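Long-range contacts in hypothetical hydrolase (Bacteroides thetaiotaomicron, PDB 3TC9), which is of unknown function but, built from an immunoglobulin-like IPT/TIG domain and a six-bladed beta-propeller, probably serves as an auxiliary nutrient-binding protein: residues G270-I275 against V288-Y293; G225-G230 against S244-Q249; I311-Q316 against A329-P334; A333-T338 against H400-V405; V181-W186 against N229-H234. All coordinates share one frame; numbering follows the deposited sequence.

Interaction 1. Residues G270-I275 against V288-Y293; sequences GWEFHI and VVNQHY
Two side chains of 288-293 lie over one face of the W271 indole and a third meets its edge. Q291 CG sits 3.5 Å above the indole plane, towards the rim, in a CH-pi contact with the six-membered ring, and the Q291 amide lies almost flat on the indole, the planes 6° apart. V288 CG1 packs over the five-membered ring, 3.7 Å from W271 CD1. At the edge, Y293 presents its hydroxyl; W271 NE1 gives a hydrogen bond of 2.9 Å to Y293 OH, in the indole plane, while the two rings stand at 80°, rim to rim.

Next to this cluster N290 reaches across with both ends of its amide. Its ND2 donates to G270 O (2.8 Å), and its OD1 receives E272 N at 2.9 Å, the donor lying above the carbonyl plane, so the amide is pinned from two sides. The extended E272 side chain, CG anti to the backbone N (chi1 179°), runs past V289, its carboxylate ending in a salt bridge to R182.

F273 and V288 form an antiparallel non-hydrogen-bonded pair, the point where the turn between the middle strands of this beta-propeller blade folds back on the start of its innermost strand.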
# COMPACT_ATOMS: atom_id res chain seq x y z
N GLY B 270 30.65 6.32 27.78
CA GLY B 270 29.94 5.05 27.83
C GLY B 270 28.58 5.10 27.18
O GLY B 270 27.57 4.80 27.83
N TRP B 271 28.53 5.52 25.91
CA TRP B 271 27.32 5.66 25.11
C TRP B 271 27.28 4.55 24.05
O TRP B 271 28.02 4.59 23.06
CB TRP B 271 27.26 7.06 24.47
CG TRP B 271 26.06 7.88 24.84
CD1 TRP B 271 25.13 8.40 23.99
CD2 TRP B 271 25.70 8.34 26.15
NE1 TRP B 271 24.21 9.15 24.68
CE2 TRP B 271 24.53 9.13 26.02
CE3 TRP B 271 26.25 8.18 27.44
CZ2 TRP B 271 23.91 9.74 27.11
CZ3 TRP B 271 25.64 8.79 28.53
CH2 TRP B 271 24.48 9.56 28.36
N GLU B 272 26.47 3.53 24.32
CA GLU B 272 26.28 2.37 23.45
C GLU B 272 25.15 2.66 22.49
O GLU B 272 24.00 2.79 22.92
CB GLU B 272 25.98 1.11 24.29
CG GLU B 272 25.75 -0.15 23.47
CD GLU B 272 25.34 -1.40 24.23
OE1 GLU B 272 24.98 -1.29 25.43
OE2 GLU B 272 25.36 -2.49 23.62
N PHE B 273 25.47 2.82 21.18
CA PHE B 273 24.41 3.13 20.22
C PHE B 273 24.67 2.62 18.80
O PHE B 273 25.82 2.38 18.42
CB PHE B 273 24.14 4.67 20.16
CG PHE B 273 25.29 5.55 19.71
CD1 PHE B 273 25.46 5.86 18.36
CD2 PHE B 273 26.17 6.10 20.64
CE1 PHE B 273 26.52 6.69 17.94
CE2 PHE B 273 27.24 6.91 20.22
CZ PHE B 273 27.39 7.22 18.88
N HIS B 274 23.57 2.49 18.02
CA HIS B 274 23.67 2.16 16.61
C HIS B 274 22.98 3.30 15.81
O HIS B 274 22.26 4.12 16.39
CB HIS B 274 23.15 0.75 16.26
CG HIS B 274 21.73 0.48 16.64
ND1 HIS B 274 20.68 0.85 15.83
CD2 HIS B 274 21.24 -0.15 17.73
CE1 HIS B 274 19.59 0.45 16.45
NE2 HIS B 274 19.87 -0.14 17.61
N ILE B 275 23.30 3.37 14.51
CA ILE B 275 22.83 4.38 13.55
C ILE B 275 22.02 3.62 12.49
O ILE B 275 22.48 2.60 11.98
CB ILE B 275 24.03 5.17 12.92
CG1 ILE B 275 24.91 5.84 14.00
CG2 ILE B 275 23.54 6.18 11.85
CD1 ILE B 275 26.36 6.20 13.56
N VAL B 288 20.10 4.78 21.33
CA VAL B 288 21.00 4.62 22.49
C VAL B 288 20.51 3.48 23.39
O VAL B 288 19.63 3.65 24.25
CB VAL B 288 21.29 5.91 23.28
CG1 VAL B 288 22.54 5.72 24.14
CG2 VAL B 288 21.48 7.08 22.32
N VAL B 289 21.09 2.30 23.15
CA VAL B 289 20.80 1.02 23.79
C VAL B 289 20.92 1.11 25.33
O VAL B 289 20.02 0.64 26.03
CB VAL B 289 21.74 -0.08 23.23
CG1 VAL B 289 21.39 -1.47 23.79
CG2 VAL B 289 21.70 -0.10 21.71
N ASN B 290 22.01 1.71 25.86
CA ASN B 290 22.20 1.71 27.30
C ASN B 290 21.72 3.00 27.99
O ASN B 290 21.95 3.15 29.20
CB ASN B 290 23.68 1.44 27.63
CG ASN B 290 24.61 2.55 27.22
OD1 ASN B 290 24.32 3.36 26.32
ND2 ASN B 290 25.73 2.64 27.91
N GLN B 291 21.03 3.91 27.26
CA GLN B 291 20.56 5.18 27.83
C GLN B 291 19.05 5.41 27.58
O GLN B 291 18.47 6.37 28.09
CB GLN B 291 21.41 6.36 27.32
CG GLN B 291 22.89 6.30 27.73
CD GLN B 291 23.15 6.32 29.23
OE1 GLN B 291 22.37 6.86 30.03
NE2 GLN B 291 24.26 5.76 29.65
N HIS B 292 18.43 4.47 26.87
CA HIS B 292 16.99 4.29 26.63
C HIS B 292 16.30 5.49 25.98
O HIS B 292 15.22 5.91 26.41
CB HIS B 292 16.33 3.92 27.96
CG HIS B 292 17.21 3.02 28.75
ND1 HIS B 292 17.45 1.72 28.34
CD2 HIS B 292 18.01 3.30 29.80
CE1 HIS B 292 18.33 1.23 29.19
NE2 HIS B 292 18.71 2.14 30.08
N TYR B 293 16.89 5.98 24.89
CA TYR B 293 16.32 7.10 24.14
C TYR B 293 16.84 7.07 22.71
O TYR B 293 17.80 6.34 22.38
CB TYR B 293 16.58 8.46 24.84
CG TYR B 293 17.98 9.04 24.70
CD1 TYR B 293 19.08 8.38 25.24
CD2 TYR B 293 18.18 10.29 24.13
CE1 TYR B 293 20.37 8.93 25.15
CE2 TYR B 293 19.45 10.85 24.04
CZ TYR B 293 20.55 10.15 24.54
OH TYR B 293 21.81 10.69 24.45

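Interaction 2. Residues G225-G230 against S244-Q249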
# COMPACT_ATOMS: atom_id res chain seq x y z
N GLY B 225 39.41 -0.48 15.73
CA GLY B 225 38.85 0.37 16.76
C GLY B 225 38.17 -0.37 17.89
O GLY B 225 37.57 -1.43 17.69
N GLN B 226 38.23 0.20 19.10
CA GLN B 226 37.61 -0.42 20.27
C GLN B 226 36.15 0.03 20.47
O GLN B 226 35.75 1.12 20.03
CB GLN B 226 38.43 -0.14 21.54
CG GLN B 226 38.56 1.35 21.88
CD GLN B 226 39.31 1.61 23.15
OE1 GLN B 226 39.38 0.77 24.08
NE2 GLN B 226 39.86 2.80 23.25
N ASN B 227 35.39 -0.85 21.11
CA ASN B 227 34.01 -0.74 21.60
C ASN B 227 33.03 -0.11 20.59
O ASN B 227 32.28 0.83 20.90
CB ASN B 227 34.02 0.01 22.95
CG ASN B 227 34.96 -0.63 23.97
OD1 ASN B 227 34.92 -1.84 24.24
ND2 ASN B 227 35.85 0.15 24.52
N CYS B 228 33.02 -0.67 19.39
CA CYS B 228 32.12 -0.26 18.33
C CYS B 228 30.82 -1.06 18.47
O CYS B 228 30.86 -2.30 18.46
CB CYS B 228 32.77 -0.47 16.97
SG CYS B 228 31.79 0.12 15.58
N ASN B 229 29.68 -0.37 18.59
CA ASN B 229 28.38 -1.03 18.80
C ASN B 229 27.55 -1.14 17.52
O ASN B 229 26.39 -1.52 17.57
CB ASN B 229 27.57 -0.29 19.89
CG ASN B 229 28.41 0.17 21.05
OD1 ASN B 229 28.56 1.35 21.28
ND2 ASN B 229 29.06 -0.75 21.74
N GLY B 230 28.15 -0.83 16.39
CA GLY B 230 27.47 -0.94 15.12
C GLY B 230 27.95 0.03 14.08
O GLY B 230 28.50 1.09 14.41
N SER B 244 32.18 4.59 18.74
CA SER B 244 33.04 4.16 19.82
C SER B 244 32.28 4.49 21.10
O SER B 244 31.79 5.62 21.25
CB SER B 244 34.40 4.84 19.75
OG SER B 244 35.21 4.40 20.82
N TRP B 245 32.06 3.48 21.95
CA TRP B 245 31.30 3.60 23.20
C TRP B 245 31.97 4.55 24.23
O TRP B 245 31.27 5.28 24.93
CB TRP B 245 31.10 2.19 23.78
CG TRP B 245 30.70 2.09 25.22
CD1 TRP B 245 29.44 1.91 25.72
CD2 TRP B 245 31.59 1.96 26.34
NE1 TRP B 245 29.49 1.77 27.09
CE2 TRP B 245 30.79 1.78 27.50
CE3 TRP B 245 32.99 1.99 26.48
CZ2 TRP B 245 31.35 1.67 28.78
CZ3 TRP B 245 33.54 1.85 27.75
CH2 TRP B 245 32.73 1.71 28.88
N ASN B 246 33.30 4.54 24.31
CA ASN B 246 34.14 5.31 25.23
C ASN B 246 33.69 6.79 25.41
O ASN B 246 33.42 7.20 26.54
CB ASN B 246 35.59 5.24 24.79
CG ASN B 246 36.18 3.84 24.94
OD1 ASN B 246 35.79 2.88 24.25
ND2 ASN B 246 37.11 3.70 25.86
N ALA B 247 33.61 7.58 24.33
CA ALA B 247 33.16 8.98 24.41
C ALA B 247 31.82 9.16 23.69
O ALA B 247 31.27 10.26 23.68
CB ALA B 247 34.22 9.91 23.80
N GLY B 248 31.31 8.07 23.09
CA GLY B 248 30.08 8.08 22.31
C GLY B 248 30.29 8.87 21.03
O GLY B 248 29.45 9.69 20.64
N GLN B 249 31.45 8.63 20.38
CA GLN B 249 31.86 9.32 19.17
C GLN B 249 31.38 8.62 17.90
O GLN B 249 31.56 7.41 17.74
CB GLN B 249 33.38 9.46 19.13
CG GLN B 249 33.89 10.23 17.91
CD GLN B 249 34.50 11.55 18.26
OE1 GLN B 249 34.14 12.58 17.69
NE2 GLN B 249 35.46 11.53 19.18
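The carbonyl O of N227 accepts the backbone N of W245 at 2.9 Å, and this bond ties the two loops together, with the CA of S244 drawn up to the same N227 O at 3.6 Å. Both loops belong to the beta-propeller: 225-230 carries the chain from the last strand of one blade to the first strand of the next, and 244-249 is the hairpin turn between the second and third strands of that next blade. The turn ends in a G1 beta bulge, in which G248 and Q249 both face S244.

N227 has left-handed backbone angles, and its side chain points at the turn. There N227 ND2 donates to N246 OD1, a short and nearly straight bond of 2.7 Å (168°) that lies in the plane of the N227 amide; the two amides are close to coplanar, 24° apart. An alanine in place of N246 would probably leave N227 ND2 without this acceptor and its amide freer to turn. W245 slants across N227, its CB 3.7 Å from N227 CB, and the N227 amide stands steeply, at 72°, to the indole.

N229 is held mainly from elsewhere, its OD1 receiving N243 and its ND2 giving to D198. These bonds would hold its amide by the base of the W245 side chain, where N229 OD1 lies 3.7 Å from W245 CB.

Interaction 3. Residues I311-Q316 against A329-P334; sequences IVCGQQ and ARMHAP. With EDO (1,2-ethanediol), chain R; EDO (1,2-ethanediol), chain V.
C313 and M331, a selenomethionine, make the apolar part of the contact: the methyl CE of M331 comes to 3.8 Å from C313 SG and 4.0 Å from G314 CA. The bent M331 chain turns its end onto the corner the chain turns at C313. Here 311-316 leaves the outermost strand of one beta-propeller blade, and 329-334 leads into the innermost strand, 334-341, of the next.

The second kind of contact is a CA-H...O approach, G314 CA to A329 O at 3.1 Å and 156° at the hydrogen. G314 has positive phi, and a CB there would press on M331 CE.

Third, Q315 and R330 run side by side and point the same way, with Q315 CB over one face of the R330 guanidinium, 3.4 Å from NE. R330 NH2 is spent on K327 O.

A water bridges the backbones, accepting from Q315 N and from M331 N, each at 3.2 Å. Farther along, H332 ND1 and NE2 bond to two ethanediols, probably from the crystallisation liquor.

The links are thus weak CH, apolar and water-mediated ones, and no direct hydrogen bond joins the segments; backbone bonds to residues outside them, G314 with G326 and M331 with D320, probably contribute to their placement.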
# COMPACT_ATOMS: atom_id res chain seq x y z
N ILE B 311 17.23 15.01 20.37
CA ILE B 311 16.40 13.94 20.98
C ILE B 311 15.04 13.90 20.28
O ILE B 311 14.44 14.95 20.03
CB ILE B 311 16.29 14.07 22.53
CG1 ILE B 311 17.68 14.01 23.19
CG2 ILE B 311 15.37 13.00 23.13
CD1 ILE B 311 17.74 14.41 24.69
N VAL B 312 14.59 12.70 19.94
CA VAL B 312 13.31 12.46 19.29
C VAL B 312 12.34 11.82 20.30
O VAL B 312 11.18 12.24 20.37
CB VAL B 312 13.50 11.65 17.99
CG1 VAL B 312 12.26 10.85 17.64
CG2 VAL B 312 13.86 12.59 16.85
N CYS B 313 12.80 10.84 21.10
CA CYS B 313 11.93 10.20 22.10
C CYS B 313 12.73 9.53 23.21
O CYS B 313 13.87 9.13 23.00
CB CYS B 313 10.96 9.21 21.46
SG CYS B 313 11.73 7.75 20.73
N GLY B 314 12.08 9.36 24.37
CA GLY B 314 12.67 8.71 25.52
C GLY B 314 13.40 9.71 26.40
O GLY B 314 13.65 10.83 25.98
N GLN B 315 13.72 9.30 27.64
CA GLN B 315 14.43 10.12 28.60
C GLN B 315 15.77 9.45 28.95
O GLN B 315 15.78 8.31 29.40
CB GLN B 315 13.53 10.34 29.84
CG GLN B 315 14.13 11.24 30.92
CD GLN B 315 14.19 12.71 30.58
OE1 GLN B 315 13.26 13.30 30.01
NE2 GLN B 315 15.22 13.36 31.07
N GLN B 316 16.89 10.18 28.73
CA GLN B 316 18.26 9.70 29.00
C GLN B 316 18.35 9.03 30.37
O GLN B 316 18.05 9.66 31.39
CB GLN B 316 19.29 10.85 28.92
CG GLN B 316 19.28 11.63 27.62
CD GLN B 316 18.51 12.92 27.75
OE1 GLN B 316 17.27 12.93 27.79
NE2 GLN B 316 19.24 14.03 27.81
N ALA B 329 7.65 9.44 26.28
CA ALA B 329 7.74 7.99 26.01
C ALA B 329 8.97 7.42 26.71
O ALA B 329 9.94 8.14 26.93
CB ALA B 329 7.82 7.74 24.53
N ARG B 330 8.90 6.15 27.11
CA ARG B 330 10.00 5.48 27.81
C ARG B 330 10.23 4.12 27.23
O ARG B 330 9.30 3.43 26.85
CB ARG B 330 9.75 5.33 29.32
CG ARG B 330 9.50 6.63 30.08
CD ARG B 330 10.74 7.46 30.22
NE ARG B 330 10.47 8.90 30.04
CZ ARG B 330 10.04 9.70 31.00
NH1 ARG B 330 9.71 9.20 32.18
NH2 ARG B 330 9.90 11.00 30.78
N MSE B 331 11.50 3.73 27.22
CA MSE B 331 11.89 2.42 26.73
C MSE B 331 12.96 1.83 27.65
O MSE B 331 13.42 2.47 28.59
CB MSE B 331 12.34 2.50 25.27
CG MSE B 331 13.62 3.26 25.05
SE MSE B 331 13.56 4.09 23.32
CE MSE B 331 11.88 5.29 23.56
N HIS B 332 13.31 0.59 27.41
CA HIS B 332 14.28 -0.11 28.19
C HIS B 332 15.07 -1.04 27.29
O HIS B 332 14.60 -2.14 26.94
CB HIS B 332 13.59 -0.86 29.35
CG HIS B 332 14.54 -1.39 30.38
ND1 HIS B 332 14.08 -2.04 31.51
CD2 HIS B 332 15.90 -1.40 30.39
CE1 HIS B 332 15.16 -2.43 32.17
NE2 HIS B 332 16.27 -2.08 31.53
N ALA B 333 16.28 -0.59 26.92
CA ALA B 333 17.27 -1.24 26.06
C ALA B 333 16.74 -1.38 24.61
O ALA B 333 16.52 -2.51 24.17
CB ALA B 333 17.71 -2.60 26.62
N PRO B 334 16.52 -0.28 23.86
CA PRO B 334 16.05 -0.46 22.47
C PRO B 334 17.15 -1.08 21.62
O PRO B 334 18.34 -0.81 21.84
CB PRO B 334 15.71 0.96 22.03
CG PRO B 334 16.61 1.85 22.86
CD PRO B 334 16.71 1.15 24.19
C1 EDO R . 19.95 -2.96 31.07
O1 EDO R . 19.41 -1.86 30.34
C2 EDO R . 19.90 -2.60 32.55
O2 EDO R . 18.53 -2.54 32.97
C1 EDO V . 11.12 -1.93 33.02
O1 EDO V . 11.41 -1.26 31.78
C2 EDO V . 9.84 -1.36 33.63
O2 EDO V . 10.14 -0.17 34.36
O HOH W 1 13.22 6.16 28.26

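Interaction 4. Residues A333-T338 against H400-V405; sequences APRQGT and HPEGIV. With EDO (1,2-ethanediol), chain U.
Q336 carries this contact between the innermost strands of two neighbouring beta-propeller blades, 334-338 and 401-405, whose axes run nearly parallel (9°) and 5.3 Å apart. Its backbone N donates to E402 O at 3.2 Å. Its side chain, extended with CG anti to the backbone N (chi1 -165°), reaches to the neighbouring strand, where Q336 OE1 accepts I404 N at 2.9 Å, from above the amide plane. So one residue supplies both direct hydrogen bonds between the strands.

Beside it, R335 and E402 lie alongside each other, the guanidinium and carboxylate 14° from parallel. E402 CG sits over the guanidinium face, and the R335 NH2 to E402 OE2 salt bridge is long (3.7 Å), an attraction of charges with no N-H aimed at the oxygen. T338 CG2 packs against I404 CD1 at 4.1 Å.

A second shell would help hold these groups: Q336 NE2 is tied to L142 O, and E402 OE2 and OE1 pair with R359 and R418. Apart from these, R335 NH1 donates to a bound ethanediol, probably from the crystallisation liquor. T338 OG1 is bonded to Y406 N as well as to a water between the strands, which donates to G337 O and I404 O and accepts from T338 OG1 at 3.1 Å.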
# COMPACT_ATOMS: atom_id res chain seq x y z
N ALA B 333 16.28 -0.59 26.92
CA ALA B 333 17.27 -1.24 26.06
C ALA B 333 16.74 -1.38 24.61
O ALA B 333 16.52 -2.51 24.17
CB ALA B 333 17.71 -2.60 26.62
N PRO B 334 16.52 -0.28 23.86
CA PRO B 334 16.05 -0.46 22.47
C PRO B 334 17.15 -1.08 21.62
O PRO B 334 18.34 -0.81 21.84
CB PRO B 334 15.71 0.96 22.03
CG PRO B 334 16.61 1.85 22.86
CD PRO B 334 16.71 1.15 24.19
N ARG B 335 16.78 -1.99 20.71
CA ARG B 335 17.77 -2.68 19.89
C ARG B 335 17.54 -2.33 18.42
O ARG B 335 17.40 -1.15 18.12
CB ARG B 335 17.71 -4.20 20.16
CG ARG B 335 18.29 -4.61 21.54
CD ARG B 335 19.74 -4.18 21.67
NE ARG B 335 20.44 -4.88 22.74
CZ ARG B 335 21.15 -6.00 22.56
NH1 ARG B 335 21.26 -6.54 21.36
NH2 ARG B 335 21.75 -6.57 23.60
N GLN B 336 17.48 -3.32 17.49
CA GLN B 336 17.28 -3.01 16.07
C GLN B 336 15.88 -2.47 15.79
O GLN B 336 14.90 -2.87 16.44
CB GLN B 336 17.54 -4.25 15.19
CG GLN B 336 17.69 -3.91 13.71
CD GLN B 336 17.88 -5.12 12.83
OE1 GLN B 336 17.74 -6.27 13.27
NE2 GLN B 336 18.20 -4.91 11.57
N GLY B 337 15.83 -1.56 14.81
CA GLY B 337 14.62 -0.97 14.27
C GLY B 337 14.48 -1.26 12.79
O GLY B 337 15.44 -1.71 12.15
N THR B 338 13.30 -1.03 12.23
CA THR B 338 13.02 -1.25 10.82
C THR B 338 12.03 -0.16 10.37
O THR B 338 11.11 0.18 11.12
CB THR B 338 12.53 -2.74 10.58
OG1 THR B 338 12.64 -3.08 9.21
CG2 THR B 338 11.12 -3.05 11.11
N HIS B 400 13.37 -11.06 25.40
CA HIS B 400 14.52 -10.27 24.95
C HIS B 400 14.57 -10.23 23.42
O HIS B 400 15.52 -10.77 22.85
CB HIS B 400 15.83 -10.79 25.56
CG HIS B 400 16.01 -10.50 27.02
ND1 HIS B 400 16.66 -11.39 27.84
CD2 HIS B 400 15.62 -9.43 27.74
CE1 HIS B 400 16.69 -10.81 29.04
NE2 HIS B 400 16.06 -9.63 29.03
N PRO B 401 13.53 -9.67 22.73
CA PRO B 401 13.63 -9.52 21.26
C PRO B 401 14.78 -8.56 20.90
O PRO B 401 14.95 -7.55 21.59
CB PRO B 401 12.25 -8.96 20.86
CG PRO B 401 11.80 -8.22 22.05
CD PRO B 401 12.33 -8.97 23.25
N GLU B 402 15.60 -8.88 19.88
CA GLU B 402 16.74 -8.03 19.55
C GLU B 402 16.75 -7.59 18.10
O GLU B 402 16.74 -6.39 17.85
CB GLU B 402 18.06 -8.71 19.91
CG GLU B 402 18.25 -8.87 21.40
CD GLU B 402 19.31 -9.85 21.87
OE1 GLU B 402 19.63 -10.81 21.13
OE2 GLU B 402 19.79 -9.68 23.01
N GLY B 403 16.79 -8.53 17.16
CA GLY B 403 16.79 -8.21 15.73
C GLY B 403 15.38 -8.11 15.19
O GLY B 403 14.47 -8.77 15.70
N ILE B 404 15.19 -7.29 14.16
CA ILE B 404 13.88 -7.13 13.52
C ILE B 404 14.08 -6.66 12.09
O ILE B 404 14.91 -5.78 11.82
CB ILE B 404 12.92 -6.16 14.31
CG1 ILE B 404 11.45 -6.23 13.77
CG2 ILE B 404 13.45 -4.73 14.33
CD1 ILE B 404 10.40 -5.30 14.49
N VAL B 405 13.29 -7.23 11.18
CA VAL B 405 13.32 -6.73 9.82
C VAL B 405 11.88 -6.81 9.28
O VAL B 405 11.16 -7.74 9.61
CB VAL B 405 14.37 -7.42 8.91
CG1 VAL B 405 14.06 -8.89 8.65
CG2 VAL B 405 14.57 -6.65 7.60
C1 EDO U . 22.71 -5.26 18.73
O1 EDO U . 23.47 -4.94 17.57
C2 EDO U . 21.30 -4.75 18.47
O2 EDO U . 20.37 -5.83 18.49
O HOH W 2 15.68 -3.68 9.66

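Interaction 5. Residues V181-W186 against N229-H234; sequences VRTICW and NGAETH. With EDO (1,2-ethanediol), chain U.
R182 and N229 lie side by side and point the same way, so the arginine can be followed along its neighbour. R182 CB comes first, 3.5 Å from N229 O. CG stays by that carbonyl at 4.0 Å. The chain then bends at chi2 and chi3, and the guanidinium has N229 O above the centre of one face and N229 CB over the same group. NE makes a weak hydrogen bond of 3.3 Å to O1 of an ethanediol, and NH2 lies near that molecule's C1. NH1 ends 3.7 Å from N229 ND2, and its charge is paired with D198 and E272. A leucine in place of R182 would probably leave those two carboxylates without their shared counter-charge.

Beyond the arginine the strands are linked through hydroxyls. T183 OG1, held between the backbone N and the carbonyl carbon (chi1 62°), accepts A231 N at 2.9 Å and 168°. A CB on G230 would clash with T183 CG2, and the backbone angles of G230 already call for glycine. C185 SG rests 3.7 Å from E232 CA, and T233 OG1 donates to W186 O at 2.6 Å.

The strand axes are 6.1 Å apart and 18° off parallel, and the direct hydrogen bonds run through threonine side chains. This is the meeting of the innermost strands of two successive beta-propeller blades, side by side around the central axis.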
# COMPACT_ATOMS: atom_id res chain seq x y z
N VAL B 181 29.57 -9.80 17.46
CA VAL B 181 29.09 -9.18 16.23
C VAL B 181 27.75 -8.43 16.49
O VAL B 181 26.77 -9.04 16.92
CB VAL B 181 28.96 -10.17 15.07
CG1 VAL B 181 28.84 -9.42 13.76
CG2 VAL B 181 30.15 -11.13 15.04
N ARG B 182 27.73 -7.13 16.17
CA ARG B 182 26.61 -6.26 16.49
C ARG B 182 25.68 -5.94 15.34
O ARG B 182 24.46 -5.93 15.52
CB ARG B 182 27.14 -4.93 17.07
CG ARG B 182 27.95 -5.06 18.37
CD ARG B 182 27.15 -5.71 19.50
NE ARG B 182 25.93 -4.97 19.80
CZ ARG B 182 25.83 -4.04 20.75
NH1 ARG B 182 26.86 -3.76 21.53
NH2 ARG B 182 24.68 -3.42 20.95
N THR B 183 26.23 -5.61 14.17
CA THR B 183 25.43 -5.21 13.02
C THR B 183 25.94 -5.78 11.73
O THR B 183 27.04 -6.33 11.66
CB THR B 183 25.37 -3.63 12.89
OG1 THR B 183 26.67 -3.07 12.68
CG2 THR B 183 24.66 -2.93 14.05
N ILE B 184 25.08 -5.62 10.69
CA ILE B 184 25.25 -5.94 9.28
C ILE B 184 24.81 -4.75 8.48
O ILE B 184 23.68 -4.26 8.67
CB ILE B 184 24.45 -7.19 8.77
CG1 ILE B 184 24.46 -8.36 9.72
CG2 ILE B 184 24.80 -7.58 7.31
CD1 ILE B 184 23.12 -9.04 9.80
N CYS B 185 25.64 -4.34 7.53
CA CYS B 185 25.25 -3.37 6.54
C CYS B 185 25.97 -3.70 5.22
O CYS B 185 26.74 -4.67 5.16
CB CYS B 185 25.43 -1.92 6.98
SG CYS B 185 27.14 -1.45 7.38
N TRP B 186 25.59 -3.02 4.15
CA TRP B 186 26.05 -3.34 2.82
C TRP B 186 26.64 -2.14 2.13
O TRP B 186 26.20 -1.02 2.37
CB TRP B 186 24.87 -3.87 1.98
CG TRP B 186 24.19 -5.07 2.60
CD1 TRP B 186 23.21 -5.06 3.56
CD2 TRP B 186 24.45 -6.44 2.30
NE1 TRP B 186 22.85 -6.35 3.87
CE2 TRP B 186 23.60 -7.22 3.12
CE3 TRP B 186 25.34 -7.09 1.43
CZ2 TRP B 186 23.61 -8.62 3.09
CZ3 TRP B 186 25.33 -8.48 1.39
CH2 TRP B 186 24.46 -9.22 2.21
N ASN B 229 29.68 -0.37 18.59
CA ASN B 229 28.38 -1.03 18.80
C ASN B 229 27.55 -1.14 17.52
O ASN B 229 26.39 -1.52 17.57
CB ASN B 229 27.57 -0.29 19.89
CG ASN B 229 28.41 0.17 21.05
OD1 ASN B 229 28.56 1.35 21.28
ND2 ASN B 229 29.06 -0.75 21.74
N GLY B 230 28.15 -0.83 16.39
CA GLY B 230 27.47 -0.94 15.12
C GLY B 230 27.95 0.03 14.08
O GLY B 230 28.50 1.09 14.41
N ALA B 231 27.75 -0.33 12.81
CA ALA B 231 28.10 0.49 11.66
C ALA B 231 26.93 0.48 10.68
O ALA B 231 26.08 -0.42 10.73
CB ALA B 231 29.38 -0.01 11.01
N GLU B 232 26.85 1.50 9.81
CA GLU B 232 25.76 1.65 8.86
C GLU B 232 26.23 2.51 7.68
O GLU B 232 26.89 3.52 7.90
CB GLU B 232 24.55 2.29 9.57
CG GLU B 232 23.43 2.84 8.71
CD GLU B 232 22.44 1.87 8.09
OE1 GLU B 232 22.88 0.86 7.48
OE2 GLU B 232 21.22 2.19 8.12
N THR B 233 25.88 2.10 6.45
CA THR B 233 26.22 2.86 5.25
C THR B 233 25.08 3.81 4.89
O THR B 233 23.93 3.51 5.20
CB THR B 233 26.52 1.92 4.08
OG1 THR B 233 25.48 0.95 3.98
CG2 THR B 233 27.87 1.24 4.20
N HIS B 234 25.40 4.94 4.22
CA HIS B 234 24.38 5.88 3.72
C HIS B 234 23.70 5.21 2.51
O HIS B 234 24.41 4.70 1.63
CB HIS B 234 24.96 7.26 3.38
CG HIS B 234 23.89 8.25 3.04
ND1 HIS B 234 23.47 8.44 1.74
CD2 HIS B 234 23.14 9.03 3.85
CE1 HIS B 234 22.51 9.34 1.79
NE2 HIS B 234 22.28 9.73 3.04
C1 EDO U . 22.71 -5.26 18.73
O1 EDO U . 23.47 -4.94 17.57
C2 EDO U . 21.30 -4.75 18.47
O2 EDO U . 20.37 -5.83 18.49

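In the fold
All five contacts lie in the beta-propeller, none in the immunoglobulin-like domain. Interactions 4 and 5 each join the innermost strands of neighbouring blades; their centres are about 14 Å apart, and one ethanediol touches both. Interactions 1 and 2, their centres about 10 Å apart, touch through W271 and W245. Interaction 3, its centre about 10 Å from that of interaction 1, shares A333 and P334 with interaction 4. Along the chain, interaction 5 opens first and shares N229 and G230 with interaction 2; then come 1, 3 and 4. Interactions 4 and 5 thus join neighbouring blades near the central axis and interaction 3 bridges a blade to the next, while 1 and 2 fasten turns and connections within blades.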